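Side-chain contacts in cytochrome c (Chlorobaculum tepidum, PDB 3A9F), which probably carries electrons to the photosynthetic reaction centre of a green sulphur bacterium, through the single heme c of its C-terminal domain: residues Asp35-Lys40 with Lys82-Trp87; Gly59-Ile64 with Ile86-Lys91. All coordinates share one frame; numbering follows the deposited sequence.

Both contacts use helix 78-91, whose successive turns meet different partners. In contact 1, I84 of this helix reaches the heme-binding loop at the end of helix 27-37; in contact 2, one turn further on, L88 and H89 receive V61 from the start of helix 61-70. The two centres lie about 10 Å apart and the contacts touch directly, with CG1 of V61 3.6 Å from O of G85. Both border the heme: C38 of contact 1 is bonded to it, and the side chain of L88 in contact 2 comes within about 4 Å. I84 and L88, four residues apart, thus share one heme-facing side of the helix.

Contact 1. Residues Asp35-Lys40 with Lys82-Trp87; sequences DVRCNK and KTIGIW. With HEC (heme c), chain C.
I84 meets both R37 and C38, and does so with separate branches. From CB, the short branch ends at CG2, which lies 4.0 Å from the heme methyl CBB and 4.1 Å from SG of C38. The long branch runs through CG1 to CD1, which packs 3.6 Å from CB of R37; the two side chains cross at about a right angle. With CG1 anti to the carbonyl carbon (chi1 -71°), the fork of this isoleucine spans the thioether and the aliphatic base of the arginine. An alanine here keeps neither branch, and a gap would probably open between helix 78-91 and the thioether, leaving CBB without this apolar neighbour.

SG of C38 is bonded to CAB of the heme at 1.9 Å. C38 is the first cysteine of the CXXCH sequence, C38 to H42, the signature of c-type cytochromes, in which the second cysteine makes the other thioether and the histidine ligates the iron. A cysteine is needed at this place for its sulphur, which also gives I84 an apolar surface.

R37 suits a position that is greasy near the backbone and polar beyond: its chain bends at chi2 (-59°), and NE forms a salt bridge with D80. Next to C38, the amide of N39 ties the loop back to the helix. Its ND2 donates to O of D35 at 2.9 Å, in the carbonyl plane and nearly straight (169°). NZ of K40 reaches O of V36 at 3.0 Å, tilted from that carbonyl's plane.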
ATOM      1  N   ASP A  35       7.652  -1.011  -3.814  1.00 16.83           N
ATOM      2  CA  ASP A  35       8.208  -1.717  -4.968  1.00 17.92           C
ATOM      3  C   ASP A  35       8.650  -3.125  -4.585  1.00 17.20           C
ATOM      4  O   ASP A  35       8.403  -4.079  -5.321  1.00 18.39           O
ATOM      5  CB  ASP A  35       9.396  -0.948  -5.553  1.00 18.89           C
ATOM      6  CG  ASP A  35       8.994   0.306  -6.325  1.00 21.78           C
ATOM      7  OD1 ASP A  35       7.787   0.564  -6.553  1.00 25.19           O
ATOM      8  OD2 ASP A  35       9.928   1.056  -6.697  1.00 27.85           O
ATOM      9  N   VAL A  36       9.282  -3.258  -3.420  1.00 16.50           N
ATOM     10  CA  VAL A  36       9.735  -4.565  -2.955  1.00 16.06           C
ATOM     11  C   VAL A  36       8.549  -5.478  -2.589  1.00 15.99           C
ATOM     12  O   VAL A  36       8.520  -6.647  -2.999  1.00 17.49           O
ATOM     13  CB  VAL A  36      10.692  -4.421  -1.730  1.00 16.01           C
ATOM     14  CG1 VAL A  36      11.045  -5.784  -1.131  1.00 17.14           C
ATOM     15  CG2 VAL A  36      11.957  -3.690  -2.125  1.00 18.40           C
ATOM     16  N   ARG A  37       7.590  -4.961  -1.825  1.00 15.53           N
ATOM     17  CA  ARG A  37       6.562  -5.831  -1.264  1.00 14.95           C
ATOM     18  C   ARG A  37       5.420  -6.134  -2.229  1.00 15.00           C
ATOM     19  O   ARG A  37       4.800  -7.181  -2.117  1.00 16.98           O
ATOM     20  CB  ARG A  37       5.984  -5.247   0.026  1.00 14.79           C
ATOM     21  CG  ARG A  37       6.988  -5.156   1.176  1.00 14.78           C
ATOM     22  CD  ARG A  37       7.575  -6.500   1.553  1.00 16.15           C
ATOM     23  NE  ARG A  37       8.357  -6.394   2.784  1.00 16.93           N
ATOM     24  CZ  ARG A  37       9.504  -7.042   3.010  1.00 16.51           C
ATOM     25  NH1 ARG A  37      10.053  -7.802   2.069  1.00 17.53           N
ATOM     26  NH2 ARG A  37      10.117  -6.922   4.185  1.00 19.13           N
ATOM     27  N   CYS A  38       5.135  -5.227  -3.155  1.00 14.87           N
ATOM     28  CA  CYS A  38       3.927  -5.346  -3.967  1.00 15.37           C
ATOM     29  C   CYS A  38       4.202  -5.782  -5.398  1.00 16.14           C
ATOM     30  O   CYS A  38       3.308  -5.696  -6.245  1.00 18.38           O
ATOM     31  CB  CYS A  38       3.128  -4.037  -3.936  1.00 16.21           C
ATOM     32  SG  CYS A  38       2.649  -3.524  -2.277  1.00 16.74           S
ATOM     33  N   ASN A  39       5.394  -6.329  -5.645  1.00 16.13           N
ATOM     34  CA  ASN A  39       5.728  -6.916  -6.948  1.00 16.38           C
ATOM     35  C   ASN A  39       6.226  -8.346  -6.880  1.00 16.47           C
ATOM     36  O   ASN A  39       6.777  -8.845  -7.866  1.00 19.04           O
ATOM     37  CB  ASN A  39       6.755  -6.057  -7.688  1.00 17.07           C
ATOM     38  CG  ASN A  39       6.167  -4.746  -8.151  1.00 17.77           C
ATOM     39  OD1 ASN A  39       5.453  -4.700  -9.143  1.00 19.84           O
ATOM     40  ND2 ASN A  39       6.455  -3.679  -7.434  1.00 20.31           N
ATOM     41  N   LYS A  40       6.001  -9.005  -5.742  1.00 15.70           N
ATOM     42  CA  LYS A  40       6.505 -10.366  -5.547  1.00 16.53           C
ATOM     43  C   LYS A  40       5.605 -11.426  -6.166  1.00 16.78           C
ATOM     44  O   LYS A  40       6.088 -12.353  -6.828  1.00 18.15           O
ATOM     45  CB  LYS A  40       6.685 -10.667  -4.062  1.00 17.59           C
ATOM     46  CG  LYS A  40       7.910 -10.007  -3.457  1.00 18.18           C
ATOM     47  CD  LYS A  40       9.220 -10.621  -3.999  1.00 20.26           C
ATOM     48  CE  LYS A  40      10.450 -10.175  -3.212  1.00 20.22           C
ATOM     49  NZ  LYS A  40      10.628  -8.713  -3.259  1.00 23.32           N
ATOM     50  N   LYS A  82       1.846  -0.254   7.267  1.00 14.55           N
ATOM     51  CA  LYS A  82       1.591   1.164   7.543  1.00 14.83           C
ATOM     52  C   LYS A  82       2.262   2.053   6.499  1.00 14.81           C
ATOM     53  O   LYS A  82       1.634   2.956   5.926  1.00 15.94           O
ATOM     54  CB  LYS A  82       2.098   1.535   8.939  1.00 15.96           C
ATOM     55  CG  LYS A  82       1.300   0.929  10.085  1.00 17.38           C
ATOM     56  CD  LYS A  82       2.039   1.203  11.389  1.00 19.92           C
ATOM     57  CE  LYS A  82       1.313   0.796  12.637  1.00 22.35           C
ATOM     58  NZ  LYS A  82       2.164   1.117  13.813  1.00 23.06           N
ATOM     59  N   THR A  83       3.541   1.789   6.232  1.00 14.20           N
ATOM     60  CA  THR A  83       4.307   2.586   5.263  1.00 14.78           C
ATOM     61  C   THR A  83       3.713   2.498   3.867  1.00 14.53           C
ATOM     62  O   THR A  83       3.567   3.503   3.173  1.00 15.81           O
ATOM     63  CB  THR A  83       5.757   2.109   5.285  1.00 14.25           C
ATOM     64  OG1 THR A  83       6.300   2.371   6.585  1.00 15.89           O
ATOM     65  CG2 THR A  83       6.607   2.791   4.213  1.00 15.49           C
ATOM     66  N   ILE A  84       3.393   1.279   3.456  1.00 14.71           N
ATOM     67  CA  ILE A  84       2.868   1.030   2.130  1.00 15.22           C
ATOM     68  C   ILE A  84       1.519   1.706   1.956  1.00 15.96           C
ATOM     69  O   ILE A  84       1.271   2.337   0.929  1.00 16.38           O
ATOM     70  CB  ILE A  84       2.779  -0.497   1.875  1.00 15.28           C
ATOM     71  CG1 ILE A  84       4.189  -1.069   1.728  1.00 16.59           C
ATOM     72  CG2 ILE A  84       1.901  -0.801   0.631  1.00 16.31           C
ATOM     73  CD1 ILE A  84       4.255  -2.596   1.817  1.00 18.25           C
ATOM     74  N   GLY A  85       0.653   1.597   2.958  1.00 16.17           N
ATOM     75  CA  GLY A  85      -0.657   2.251   2.878  1.00 17.11           C
ATOM     76  C   GLY A  85      -0.553   3.760   2.732  1.00 17.41           C
ATOM     77  O   GLY A  85      -1.278   4.365   1.947  1.00 18.27           O
ATOM     78  N   ILE A  86       0.347   4.368   3.501  1.00 17.07           N
ATOM     79  CA  ILE A  86       0.537   5.811   3.398  1.00 17.71           C
ATOM     80  C   ILE A  86       0.983   6.195   1.988  1.00 17.76           C
ATOM     81  O   ILE A  86       0.422   7.105   1.386  1.00 18.80           O
ATOM     82  CB  ILE A  86       1.552   6.304   4.440  1.00 17.52           C
ATOM     83  CG1 ILE A  86       0.943   6.220   5.848  1.00 18.74           C
ATOM     84  CG2 ILE A  86       1.994   7.749   4.110  1.00 19.45           C
ATOM     85  CD1 ILE A  86       1.992   6.283   6.973  1.00 19.79           C
ATOM     86  N   TRP A  87       1.974   5.496   1.446  1.00 17.79           N
ATOM     87  CA  TRP A  87       2.473   5.864   0.121  1.00 18.22           C
ATOM     88  C   TRP A  87       1.396   5.641  -0.940  1.00 18.41           C
ATOM     89  O   TRP A  87       1.172   6.509  -1.791  1.00 19.58           O
ATOM     90  CB  TRP A  87       3.762   5.104  -0.246  1.00 18.63           C
ATOM     91  CG  TRP A  87       4.377   5.669  -1.485  1.00 19.54           C
ATOM     92  CD1 TRP A  87       5.282   6.692  -1.551  1.00 20.86           C
ATOM     93  CD2 TRP A  87       4.076   5.310  -2.832  1.00 21.65           C
ATOM     94  NE1 TRP A  87       5.582   6.976  -2.858  1.00 22.75           N
ATOM     95  CE2 TRP A  87       4.853   6.147  -3.667  1.00 23.16           C
ATOM     96  CE3 TRP A  87       3.241   4.347  -3.420  1.00 22.76           C
ATOM     97  CZ2 TRP A  87       4.820   6.052  -5.065  1.00 25.96           C
ATOM     98  CZ3 TRP A  87       3.204   4.252  -4.807  1.00 25.78           C
ATOM     99  CH2 TRP A  87       3.989   5.106  -5.614  1.00 26.92           C
TER
HETATM  100 FE   HEC C 207      -1.786  -8.578  -4.266  1.00 17.24          FE
HETATM  101  CHA HEC C 207      -4.639  -9.303  -5.983  1.00 18.58           C
HETATM  102  CHB HEC C 207      -2.521  -5.223  -4.506  1.00 18.30           C
HETATM  103  CHC HEC C 207       1.086  -7.829  -2.594  1.00 16.45           C
HETATM  104  CHD HEC C 207      -1.130 -11.898  -3.892  1.00 16.61           C
HETATM  105  NA  HEC C 207      -3.277  -7.492  -5.079  1.00 17.29           N
HETATM  106  C1A HEC C 207      -4.387  -7.983  -5.744  1.00 18.98           C
HETATM  107  C2A HEC C 207      -5.248  -6.885  -6.123  1.00 20.14           C
HETATM  108  C3A HEC C 207      -4.660  -5.755  -5.686  1.00 19.89           C
HETATM  109  C4A HEC C 207      -3.415  -6.112  -5.058  1.00 19.07           C
HETATM  110  CMA HEC C 207      -5.133  -4.296  -5.830  1.00 21.38           C
HETATM  111  CAA HEC C 207      -6.594  -7.044  -6.853  1.00 22.22           C
HETATM  112  CBA HEC C 207      -7.698  -7.251  -5.820  1.00 24.40           C
HETATM  113  CGA HEC C 207      -9.061  -7.242  -6.454  1.00 25.89           C
HETATM  114  O1A HEC C 207      -9.219  -7.755  -7.583  1.00 26.96           O
HETATM  115  O2A HEC C 207      -9.991  -6.717  -5.818  1.00 27.95           O
HETATM  116  NB  HEC C 207      -0.846  -6.850  -3.716  1.00 16.18           N
HETATM  117  C1B HEC C 207      -1.367  -5.575  -3.846  1.00 16.69           C
HETATM  118  C2B HEC C 207      -0.516  -4.657  -3.126  1.00 16.32           C
HETATM  119  C3B HEC C 207       0.475  -5.386  -2.586  1.00 16.36           C
HETATM  120  C4B HEC C 207       0.290  -6.763  -2.943  1.00 15.82           C
HETATM  121  CMB HEC C 207      -0.822  -3.148  -3.027  1.00 18.37           C
HETATM  122  CAB HEC C 207       1.626  -4.991  -1.656  1.00 16.21           C
HETATM  123  CBB HEC C 207       1.026  -4.593  -0.282  1.00 17.67           C
HETATM  124  NC  HEC C 207      -0.297  -9.667  -3.420  1.00 16.21           N
HETATM  125  C1C HEC C 207       0.827  -9.160  -2.803  1.00 16.02           C
HETATM  126  C2C HEC C 207       1.669 -10.254  -2.406  1.00 15.16           C
HETATM  127  C3C HEC C 207       1.067 -11.401  -2.801  1.00 15.26           C
HETATM  128  C4C HEC C 207      -0.190 -11.038  -3.401  1.00 15.53           C
HETATM  129  CMC HEC C 207       3.053 -10.073  -1.775  1.00 16.12           C
HETATM  130  CAC HEC C 207       1.529 -12.869  -2.663  1.00 16.43           C
HETATM  131  CBC HEC C 207       1.869 -13.279  -1.207  1.00 17.22           C
HETATM  132  ND  HEC C 207      -2.733 -10.306  -4.845  1.00 16.57           N
HETATM  133  C1D HEC C 207      -2.295 -11.585  -4.540  1.00 17.09           C
HETATM  134  C2D HEC C 207      -3.239 -12.555  -5.040  1.00 18.64           C
HETATM  135  C3D HEC C 207      -4.308 -11.760  -5.686  1.00 18.95           C
HETATM  136  C4D HEC C 207      -3.939 -10.381  -5.526  1.00 17.18           C
HETATM  137  CMD HEC C 207      -3.098 -14.058  -4.879  1.00 18.17           C
HETATM  138  CAD HEC C 207      -5.551 -12.326  -6.375  0.60 20.06           C
HETATM  139  CBD HEC C 207      -6.620 -12.688  -5.350  0.60 22.19           C
HETATM  140  CGD HEC C 207      -7.202 -11.428  -4.783  0.60 24.17           C
HETATM  141  O1D HEC C 207      -7.822 -10.646  -5.545  0.60 25.06           O
HETATM  142  O2D HEC C 207      -7.007 -11.198  -3.564  0.60 26.55           O

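Contact 2. Residues Gly59-Ile64 with Ile86-Lys91; sequences GQVNLI and IWLHEK
L88 and H89, the two residues that receive V61, both offer their carbonyl oxygens, short of amide partners near the end of helix 78-91, to the ammonium of K56: O of L88 makes a hydrogen bond to NZ, and O of H89 a weak one.

Across the contact everything is apolar. V61 has CG1 anti to its backbone nitrogen (chi1 170°), which spreads its two methyls over neighbouring residues. CG1 rests 4.0 Å from CB of L88, the side chains crossing obliquely, while CG2 lies 4.2 Å from CA of H89. A compact, beta-branched valine suits this spot, since it meets the base of the opposing side chains and the helix backbone itself, and the nearest CA atoms, those of V61 and H89, are 6.4 Å apart. L88, longer, continues past V61 to the heme.

The chain enters helix 61-70 through a tight turn. G59 closes the preceding helix in a Schellman motif, its positive phi (68°) coming easily to a residue without a side chain, and Q60 then takes the N-cap position. The carboxylate of D17 accepts the amides of N62 and L63 in the first turn.

F51 of helix 48-56 touches both V61 and L88, so three helices, 48-56, 61-70 and 78-91, converge beside the heme, while W87 packs onto helix 27-37.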
ATOM      1  N   GLY A  59     -11.397   4.957  -0.362  1.00 29.89           N
ATOM      2  CA  GLY A  59     -10.761   5.108   0.950  1.00 28.95           C
ATOM      3  C   GLY A  59     -10.524   3.796   1.680  1.00 28.13           C
ATOM      4  O   GLY A  59     -10.580   3.729   2.920  1.00 28.03           O
ATOM      5  N   GLN A  60     -10.242   2.749   0.909  1.00 26.42           N
ATOM      6  CA  GLN A  60     -10.043   1.416   1.462  1.00 25.80           C
ATOM      7  C   GLN A  60      -8.651   0.854   1.125  1.00 24.25           C
ATOM      8  O   GLN A  60      -8.480  -0.351   0.900  1.00 23.82           O
ATOM      9  CB  GLN A  60     -11.162   0.480   0.993  1.00 26.05           C
ATOM     10  CG  GLN A  60     -12.530   0.872   1.565  1.00 29.11           C
ATOM     11  CD  GLN A  60     -13.628  -0.063   1.123  1.00 34.03           C
ATOM     12  OE1 GLN A  60     -14.093  -0.894   1.900  1.00 37.29           O
ATOM     13  NE2 GLN A  60     -14.047   0.061  -0.132  1.00 36.66           N
ATOM     14  N   VAL A  61      -7.643   1.728   1.127  1.00 22.32           N
ATOM     15  CA  VAL A  61      -6.261   1.301   0.879  1.00 21.36           C
ATOM     16  C   VAL A  61      -5.774   0.329   1.961  1.00 21.11           C
ATOM     17  O   VAL A  61      -5.176  -0.705   1.646  1.00 20.29           O
ATOM     18  CB  VAL A  61      -5.330   2.532   0.773  1.00 21.18           C
ATOM     19  CG1 VAL A  61      -3.868   2.096   0.752  1.00 20.95           C
ATOM     20  CG2 VAL A  61      -5.692   3.386  -0.460  1.00 22.74           C
ATOM     21  N   ASN A  62      -6.011   0.644   3.231  1.00 21.21           N
ATOM     22  CA  ASN A  62      -5.554  -0.250   4.289  1.00 21.42           C
ATOM     23  C   ASN A  62      -6.223  -1.616   4.201  1.00 21.93           C
ATOM     24  O   ASN A  62      -5.583  -2.636   4.428  1.00 21.51           O
ATOM     25  CB  ASN A  62      -5.770   0.355   5.676  1.00 21.62           C
ATOM     26  CG  ASN A  62      -5.076  -0.440   6.744  1.00 21.27           C
ATOM     27  OD1 ASN A  62      -3.851  -0.606   6.709  1.00 23.58           O
ATOM     28  ND2 ASN A  62      -5.842  -0.963   7.693  1.00 23.77           N
ATOM     29  N   LEU A  63      -7.508  -1.630   3.842  1.00 22.68           N
ATOM     30  CA  LEU A  63      -8.226  -2.879   3.645  1.00 23.01           C
ATOM     31  C   LEU A  63      -7.461  -3.826   2.726  1.00 22.41           C
ATOM     32  O   LEU A  63      -7.214  -4.987   3.078  1.00 22.22           O
ATOM     33  CB  LEU A  63      -9.631  -2.609   3.082  1.00 24.10           C
ATOM     34  CG  LEU A  63     -10.513  -3.836   2.844  1.00 26.94           C
ATOM     35  CD1 LEU A  63     -10.977  -4.418   4.173  1.00 31.55           C
ATOM     36  CD2 LEU A  63     -11.716  -3.473   1.981  1.00 30.06           C
ATOM     37  N   ILE A  64      -7.085  -3.337   1.552  1.00 21.10           N
ATOM     38  CA  ILE A  64      -6.450  -4.228   0.591  1.00 20.32           C
ATOM     39  C   ILE A  64      -5.003  -4.568   1.002  1.00 19.04           C
ATOM     40  O   ILE A  64      -4.556  -5.713   0.812  1.00 19.26           O
ATOM     41  CB  ILE A  64      -6.585  -3.730  -0.880  1.00 20.83           C
ATOM     42  CG1 ILE A  64      -6.212  -4.838  -1.875  1.00 22.02           C
ATOM     43  CG2 ILE A  64      -5.771  -2.477  -1.151  1.00 21.92           C
ATOM     44  CD1 ILE A  64      -7.059  -6.097  -1.791  1.00 22.97           C
ATOM     45  N   ILE A  86       0.347   4.368   3.501  1.00 17.07           N
ATOM     46  CA  ILE A  86       0.537   5.811   3.398  1.00 17.71           C
ATOM     47  C   ILE A  86       0.983   6.195   1.988  1.00 17.76           C
ATOM     48  O   ILE A  86       0.422   7.105   1.386  1.00 18.80           O
ATOM     49  CB  ILE A  86       1.552   6.304   4.440  1.00 17.52           C
ATOM     50  CG1 ILE A  86       0.943   6.220   5.848  1.00 18.74           C
ATOM     51  CG2 ILE A  86       1.994   7.749   4.110  1.00 19.45           C
ATOM     52  CD1 ILE A  86       1.992   6.283   6.973  1.00 19.79           C
ATOM     53  N   TRP A  87       1.974   5.496   1.446  1.00 17.79           N
ATOM     54  CA  TRP A  87       2.473   5.864   0.121  1.00 18.22           C
ATOM     55  C   TRP A  87       1.396   5.641  -0.940  1.00 18.41           C
ATOM     56  O   TRP A  87       1.172   6.509  -1.791  1.00 19.58           O
ATOM     57  CB  TRP A  87       3.762   5.104  -0.246  1.00 18.63           C
ATOM     58  CG  TRP A  87       4.377   5.669  -1.485  1.00 19.54           C
ATOM     59  CD1 TRP A  87       5.282   6.692  -1.551  1.00 20.86           C
ATOM     60  CD2 TRP A  87       4.076   5.310  -2.832  1.00 21.65           C
ATOM     61  NE1 TRP A  87       5.582   6.976  -2.858  1.00 22.75           N
ATOM     62  CE2 TRP A  87       4.853   6.147  -3.667  1.00 23.16           C
ATOM     63  CE3 TRP A  87       3.241   4.347  -3.420  1.00 22.76           C
ATOM     64  CZ2 TRP A  87       4.820   6.052  -5.065  1.00 25.96           C
ATOM     65  CZ3 TRP A  87       3.204   4.252  -4.807  1.00 25.78           C
ATOM     66  CH2 TRP A  87       3.989   5.106  -5.614  1.00 26.92           C
ATOM     67  N   LEU A  88       0.728   4.487  -0.910  1.00 18.62           N
ATOM     68  CA  LEU A  88      -0.306   4.244  -1.917  1.00 19.44           C
ATOM     69  C   LEU A  88      -1.431   5.278  -1.803  1.00 20.17           C
ATOM     70  O   LEU A  88      -1.922   5.782  -2.829  1.00 21.06           O
ATOM     71  CB  LEU A  88      -0.883   2.848  -1.781  1.00 19.56           C
ATOM     72  CG  LEU A  88       0.058   1.718  -2.171  1.00 19.25           C
ATOM     73  CD1 LEU A  88      -0.539   0.391  -1.684  1.00 20.28           C
ATOM     74  CD2 LEU A  88       0.322   1.709  -3.688  1.00 20.08           C
ATOM     75  N   HIS A  89      -1.826   5.605  -0.571  1.00 20.49           N
ATOM     76  CA  HIS A  89      -2.908   6.560  -0.373  1.00 21.47           C
ATOM     77  C   HIS A  89      -2.530   7.951  -0.903  1.00 21.76           C
ATOM     78  O   HIS A  89      -3.337   8.612  -1.574  1.00 23.27           O
ATOM     79  CB  HIS A  89      -3.298   6.617   1.107  1.00 21.97           C
ATOM     80  CG  HIS A  89      -4.369   7.613   1.397  1.00 24.74           C
ATOM     81  ND1 HIS A  89      -4.211   8.618   2.322  1.00 26.39           N
ATOM     82  CD2 HIS A  89      -5.601   7.779   0.859  1.00 28.56           C
ATOM     83  CE1 HIS A  89      -5.306   9.357   2.350  1.00 27.29           C
ATOM     84  NE2 HIS A  89      -6.166   8.867   1.474  1.00 29.68           N
ATOM     85  N   GLU A  90      -1.308   8.402  -0.615  1.00 22.03           N
ATOM     86  CA  GLU A  90      -0.933   9.796  -0.904  1.00 22.86           C
ATOM     87  C   GLU A  90      -0.277  10.037  -2.257  1.00 24.28           C
ATOM     88  O   GLU A  90      -0.330  11.163  -2.768  1.00 25.55           O
ATOM     89  CB  GLU A  90      -0.054  10.355   0.216  1.00 22.86           C
ATOM     90  CG  GLU A  90      -0.780  10.325   1.564  1.00 23.91           C
ATOM     91  CD  GLU A  90      -0.210  11.233   2.645  1.00 24.59           C
ATOM     92  OE1 GLU A  90       0.678  12.067   2.364  1.00 26.92           O
ATOM     93  OE2 GLU A  90      -0.676  11.107   3.798  1.00 24.98           O
ATOM     94  N   LYS A  91       0.310   8.995  -2.850  1.00 24.57           N
ATOM     95  CA  LYS A  91       1.164   9.174  -4.030  1.00 26.03           C
ATOM     96  C   LYS A  91       0.836   8.328  -5.258  1.00 27.23           C
ATOM     97  O   LYS A  91       1.212   8.703  -6.370  1.00 28.05           O
ATOM     98  CB  LYS A  91       2.633   8.924  -3.669  1.00 26.10           C
ATOM     99  CG  LYS A  91       3.227   9.827  -2.597  1.00 25.86           C
ATOM    100  CD  LYS A  91       3.336  11.266  -3.066  1.00 27.77           C
ATOM    101  CE  LYS A  91       4.018  12.092  -2.002  1.00 29.25           C
ATOM    102  NZ  LYS A  91       3.988  13.536  -2.337  1.00 32.80           N
TER